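Local structure of carboxypeptidase 1 (Deinococcus radiodurans str. R1, 5GIV) at residues L156-Y159 against I160-D164; R216-D220 against Y221-F225. The protein is a zinc-dependent carboxypeptidase of the M32 family that probably trims amino acids of many kinds, proline excepted, one by one from peptide C-termini. One frame throughout, in Å; residues are numbered along the deposited sequence.

Interaction 1: residues L156-Y159 against I160-D164; sequences LDYY and INESD
Tyr-158 and Glu-162 run side by side one helical turn apart, pointing the same way; one water joins their polar ends and another ties the carboxylate to the Tyr-158 carbonyl. The glutamate bends back at chi2, which carries OE1 to 3.6 Å from Tyr-158 CE1, with ring and carboxylate planes 35° apart. Water 1 is held at three points: it donates to Glu-162 OE1 (2.6 Å) and to the carbonyl O of Tyr-158, and accepts from Asn-161 ND2 at 2.7 Å. Water 2 links Tyr-158 OH, 2.7 Å away, to Glu-162 OE2 by a weak bond.

The backbone bonds are those of an alpha helix, from Ile-160, Asn-161, Glu-162 and Ser-163 N back to the carbonyls four residues earlier. The tightest and straightest joins Ile-160 N to Leu-156 O (2.8 Å, 170° at the hydrogen). Asp-164 is the first residue to leave the helical conformation, and Ser-163 OG donates to its OD1 at 2.8 Å from above the carboxylate plane.

Apolar contact is carried by Leu-156 and Ile-160, whose side chains cross obliquely with CG and CD1 3.9 Å apart. On another side of the turn the two tyrosines meet: with Tyr-158 CG anti to its N (chi1 166°), its CD2 edge sits 3.7 Å above the centre of the Tyr-159 ring.

Helix 357-372 receives the Leu-156 and Ile-160 pair through Phe-365, while Tyr-159 packs on helix 128-147 and hydrogen-bonds Ser-142 O with its hydroxyl. Asp-157 OD1 accepts from Ala-169 N at the start of helix 169-193, and Asn-161 OD1 from Gly-166 N. At the C-terminal end, Asp-164 OD2 takes the N-H of Gly-293 in helix 292-306, the helix that carries the zinc ligand Glu-296.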
loop_
_atom_site.group_PDB
_atom_site.type_symbol
_atom_site.label_atom_id
_atom_site.label_comp_id
_atom_site.label_asym_id
_atom_site.label_seq_id
_atom_site.Cartn_x
_atom_site.Cartn_y
_atom_site.Cartn_z
ATOM N N LEU A 156 -11.706 26.535 -23.137
ATOM C CA LEU A 156 -10.534 25.721 -23.431
ATOM C C LEU A 156 -9.278 26.353 -22.846
ATOM O O LEU A 156 -8.368 25.645 -22.399
ATOM C CB LEU A 156 -10.402 25.518 -24.941
ATOM C CG LEU A 156 -9.250 24.636 -25.429
ATOM C CD1 LEU A 156 -9.274 23.301 -24.719
ATOM C CD2 LEU A 156 -9.317 24.426 -26.942
ATOM N N ASP A 157 -9.208 27.690 -22.843
ATOM C CA ASP A 157 -8.069 28.368 -22.231
ATOM C C ASP A 157 -8.010 28.115 -20.728
ATOM O O ASP A 157 -6.922 28.108 -20.143
ATOM C CB ASP A 157 -8.132 29.866 -22.509
ATOM C CG ASP A 157 -7.692 30.210 -23.910
ATOM O OD1 ASP A 157 -6.894 29.444 -24.484
ATOM O OD2 ASP A 157 -8.156 31.239 -24.445
ATOM N N TYR A 158 -9.158 27.928 -20.079
ATOM C CA TYR A 158 -9.120 27.561 -18.669
ATOM C C TYR A 158 -8.408 26.227 -18.480
ATOM O O TYR A 158 -7.557 26.092 -17.591
ATOM C CB TYR A 158 -10.529 27.493 -18.085
ATOM C CG TYR A 158 -10.572 26.799 -16.735
ATOM C CD1 TYR A 158 -10.109 27.439 -15.597
ATOM C CD2 TYR A 158 -11.061 25.504 -16.604
ATOM C CE1 TYR A 158 -10.137 26.822 -14.364
ATOM C CE2 TYR A 158 -11.098 24.879 -15.367
ATOM C CZ TYR A 158 -10.628 25.545 -14.253
ATOM O OH TYR A 158 -10.655 24.939 -13.015
ATOM N N TYR A 159 -8.727 25.234 -19.324
ATOM C CA TYR A 159 -8.113 23.916 -19.178
ATOM C C TYR A 159 -6.657 23.914 -19.641
ATOM O O TYR A 159 -5.804 23.276 -19.014
ATOM C CB TYR A 159 -8.941 22.862 -19.926
ATOM C CG TYR A 159 -10.229 22.579 -19.205
ATOM C CD1 TYR A 159 -10.228 21.913 -17.986
ATOM C CD2 TYR A 159 -11.445 23.013 -19.717
ATOM C CE1 TYR A 159 -11.390 21.681 -17.305
ATOM C CE2 TYR A 159 -12.619 22.781 -19.038
ATOM C CZ TYR A 159 -12.585 22.118 -17.833
ATOM O OH TYR A 159 -13.755 21.881 -17.146
ATOM N N ILE A 160 -6.345 24.611 -20.732
ATOM C CA ILE A 160 -4.946 24.693 -21.141
ATOM C C ILE A 160 -4.101 25.289 -20.020
ATOM O O ILE A 160 -3.021 24.776 -19.700
ATOM C CB ILE A 160 -4.815 25.491 -22.449
ATOM C CG1 ILE A 160 -5.478 24.724 -23.592
ATOM C CG2 ILE A 160 -3.340 25.769 -22.773
ATOM C CD1 ILE A 160 -5.446 25.450 -24.914
ATOM N N ASN A 161 -4.600 26.349 -19.374
ATOM C CA ASN A 161 -3.853 26.993 -18.296
ATOM C C ASN A 161 -3.802 26.122 -17.046
ATOM O O ASN A 161 -2.795 26.118 -16.327
ATOM C CB ASN A 161 -4.462 28.357 -17.968
ATOM C CG ASN A 161 -3.811 29.012 -16.758
ATOM O OD1 ASN A 161 -2.731 29.593 -16.853
ATOM N ND2 ASN A 161 -4.469 28.912 -15.609
ATOM N N GLU A 162 -4.875 25.379 -16.768
ATOM C CA GLU A 162 -4.859 24.453 -15.641
ATOM C C GLU A 162 -3.744 23.427 -15.799
ATOM O O GLU A 162 -3.102 23.035 -14.820
ATOM C CB GLU A 162 -6.219 23.767 -15.513
ATOM C CG GLU A 162 -6.488 23.175 -14.144
ATOM C CD GLU A 162 -6.667 24.251 -13.078
ATOM O OE1 GLU A 162 -6.947 25.423 -13.447
ATOM O OE2 GLU A 162 -6.528 23.925 -11.869
ATOM N N SER A 163 -3.498 22.988 -17.029
ATOM C CA SER A 163 -2.431 22.037 -17.289
ATOM C C SER A 163 -1.061 22.715 -17.232
ATOM O O SER A 163 -0.125 22.182 -16.631
ATOM C CB SER A 163 -2.665 21.361 -18.646
ATOM O OG SER A 163 -1.521 20.653 -19.085
ATOM N N ASP A 164 -0.915 23.873 -17.872
ATOM C CA ASP A 164 0.371 24.578 -17.915
ATOM C C ASP A 164 0.128 26.063 -17.675
ATOM O O ASP A 164 -0.265 26.787 -18.595
ATOM C CB ASP A 164 1.100 24.347 -19.232
ATOM C CG ASP A 164 1.487 22.900 -19.424
ATOM O OD1 ASP A 164 0.676 22.124 -19.974
ATOM O OD2 ASP A 164 2.601 22.543 -18.996
HETATM O O HOH W 1 -6.662 27.482 -14.993
HETATM O O HOH W 2 -8.817 25.413 -11.041
#

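Interaction 2: residues R216-D220 against Y221-F225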
loop_
_atom_site.group_PDB
_atom_site.type_symbol
_atom_site.label_atom_id
_atom_site.label_comp_id
_atom_site.label_asym_id
_atom_site.label_seq_id
_atom_site.Cartn_x
_atom_site.Cartn_y
_atom_site.Cartn_z
ATOM N N ARG A 216 18.387 -1.476 -12.743
ATOM C CA ARG A 216 19.793 -1.096 -12.770
ATOM C C ARG A 216 20.000 0.194 -13.560
ATOM O O ARG A 216 20.809 1.043 -13.172
ATOM C CB ARG A 216 20.630 -2.232 -13.351
ATOM C CG ARG A 216 20.619 -3.505 -12.503
ATOM C CD ARG A 216 21.727 -4.460 -12.923
ATOM N NE ARG A 216 21.549 -4.985 -14.274
ATOM C CZ ARG A 216 20.913 -6.120 -14.552
ATOM N NH1 ARG A 216 20.382 -6.842 -13.575
ATOM N NH2 ARG A 216 20.801 -6.536 -15.804
ATOM N N VAL A 217 19.265 0.369 -14.658
ATOM C CA VAL A 217 19.418 1.571 -15.471
ATOM C C VAL A 217 18.939 2.803 -14.710
ATOM O O VAL A 217 19.661 3.798 -14.601
ATOM C CB VAL A 217 18.682 1.411 -16.812
ATOM C CG1 VAL A 217 18.682 2.736 -17.574
ATOM C CG2 VAL A 217 19.324 0.292 -17.643
ATOM N N ILE A 218 17.719 2.767 -14.171
ATOM C CA ILE A 218 17.231 3.980 -13.525
ATOM C C ILE A 218 17.986 4.229 -12.231
ATOM O O ILE A 218 18.129 5.378 -11.792
ATOM C CB ILE A 218 15.707 3.929 -13.289
ATOM C CG1 ILE A 218 15.360 2.907 -12.207
ATOM C CG2 ILE A 218 14.970 3.688 -14.604
ATOM C CD1 ILE A 218 13.885 2.844 -11.883
ATOM N N ARG A 219 18.481 3.170 -11.595
ATOM C CA ARG A 219 19.381 3.361 -10.468
ATOM C C ARG A 219 20.590 4.191 -10.885
ATOM O O ARG A 219 20.956 5.153 -10.204
ATOM C CB ARG A 219 19.805 2.005 -9.906
ATOM C CG ARG A 219 20.695 2.087 -8.692
ATOM C CD ARG A 219 22.089 1.589 -9.004
ATOM N NE ARG A 219 22.183 0.126 -9.003
ATOM C CZ ARG A 219 22.593 -0.594 -10.041
ATOM N NH1 ARG A 219 22.947 0.010 -11.162
ATOM N NH2 ARG A 219 22.663 -1.914 -9.951
ATOM N N ASP A 220 21.208 3.847 -12.026
ATOM C CA ASP A 220 22.315 4.654 -12.541
ATOM C C ASP A 220 21.845 6.048 -12.929
ATOM O O ASP A 220 22.595 7.016 -12.797
ATOM C CB ASP A 220 22.980 3.990 -13.751
ATOM C CG ASP A 220 23.607 2.652 -13.427
ATOM O OD1 ASP A 220 23.745 2.325 -12.231
ATOM O OD2 ASP A 220 24.006 1.950 -14.385
ATOM N N TYR A 221 20.627 6.168 -13.465
ATOM C CA TYR A 221 20.091 7.493 -13.767
ATOM C C TYR A 221 20.140 8.391 -12.530
ATOM O O TYR A 221 20.450 9.585 -12.625
ATOM C CB TYR A 221 18.650 7.381 -14.281
ATOM C CG TYR A 221 18.470 7.113 -15.773
ATOM C CD1 TYR A 221 19.553 6.885 -16.609
ATOM C CD2 TYR A 221 17.197 7.102 -16.338
ATOM C CE1 TYR A 221 19.369 6.645 -17.973
ATOM C CE2 TYR A 221 17.002 6.873 -17.678
ATOM C CZ TYR A 221 18.087 6.647 -18.498
ATOM O OH TYR A 221 17.876 6.423 -19.844
ATOM N N GLY A 222 19.853 7.825 -11.356
ATOM C CA GLY A 222 19.815 8.594 -10.130
ATOM C C GLY A 222 18.554 8.385 -9.321
ATOM O O GLY A 222 18.324 9.093 -8.331
ATOM N N TYR A 223 17.704 7.446 -9.742
ATOM C CA TYR A 223 16.501 7.143 -8.976
ATOM C C TYR A 223 16.900 6.541 -7.637
ATOM O O TYR A 223 17.751 5.649 -7.580
ATOM C CB TYR A 223 15.591 6.186 -9.740
ATOM C CG TYR A 223 14.271 5.914 -9.054
ATOM C CD1 TYR A 223 13.290 6.888 -8.996
ATOM C CD2 TYR A 223 13.997 4.672 -8.480
ATOM C CE1 TYR A 223 12.082 6.643 -8.373
ATOM C CE2 TYR A 223 12.791 4.419 -7.859
ATOM C CZ TYR A 223 11.838 5.407 -7.809
ATOM O OH TYR A 223 10.638 5.170 -7.196
ATOM N N ASP A 224 16.309 7.051 -6.560
ATOM C CA ASP A 224 16.705 6.703 -5.198
ATOM C C ASP A 224 15.708 5.693 -4.643
ATOM O O ASP A 224 14.602 6.055 -4.231
ATOM C CB ASP A 224 16.756 7.958 -4.337
ATOM C CG ASP A 224 17.334 7.704 -2.959
ATOM O OD1 ASP A 224 17.601 6.528 -2.613
ATOM O OD2 ASP A 224 17.512 8.691 -2.215
ATOM N N PHE A 225 16.112 4.428 -4.585
ATOM C CA PHE A 225 15.198 3.420 -4.062
ATOM C C PHE A 225 15.018 3.517 -2.555
ATOM O O PHE A 225 14.100 2.889 -2.013
ATOM C CB PHE A 225 15.686 2.023 -4.435
ATOM C CG PHE A 225 15.387 1.642 -5.859
ATOM C CD1 PHE A 225 14.153 1.101 -6.204
ATOM C CD2 PHE A 225 16.336 1.821 -6.853
ATOM C CE1 PHE A 225 13.874 0.747 -7.516
ATOM C CE2 PHE A 225 16.066 1.468 -8.165
ATOM C CZ PHE A 225 14.831 0.936 -8.497
#
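One face of the Tyr-221 ring carries Val-217 CG1 in a CH-pi contact, 4.2 Å from the centroid and offset toward the rim; the two side chains lie side by side, pointing the same way. The Phe-225 ring has Tyr-223 CD2 3.7 Å above its centre, so an edge of the tyrosine looks onto that face, and Arg-219 CB sits at the Phe-225 edge. Ile-218 CD1 touches both the Tyr-223 and Phe-225 rings obliquely, 3.9 Å from Tyr-223 CD2 and 4.0 Å from Phe-225 CZ. Its CG1 takes the crowded position between backbone N and carbonyl carbon (chi1 70°), which turns CD1 toward the residues beyond the helix end. On the outer side, Arg-219 NH1 forms a salt bridge with Asp-220 OD1 at 2.7 Å, while OD2 bonds Tyr-316 OH.

Helix 257-275, which bears the zinc ligands His-266 and His-270, packs against Val-217, Ile-218 and Tyr-223.

Ile-218 O is gripped from opposite faces of its plane by Gly-222 N and Tyr-223 N; Tyr-223 N lies 2.9 Å from Ile-218 O. This six-to-one bond, the weak five-to-two bond from Gly-222 N to Arg-219 O, the positive phi of Gly-222 (130°) and the apolar contact of Ile-218 with Tyr-223 together make a Schellman motif, which closes helix 207-221.

How the interactions relate
Interaction 1 spans almost the whole of the short helix 155-163 and its exit, interaction 2 only the last turns of helix 207-221 and the loop after it. They lie on opposite sides of the chain's centre, nearest atoms about 21 Å apart, and share no element. Each mixes buried and more exposed residues. In 156-164 the open side is polar and watery, and a serine-aspartate hydrogen bond sits where the helix ends, with no glycine. In 216-225 a glycine turns the chain and an isoleucine packs on aromatic rings, with an arginine-aspartate ion pair on the outer side. Interaction 1 meets helix 292-306, which supplies Glu-296 to the zinc; interaction 2 backs the helix of the two histidine ligands.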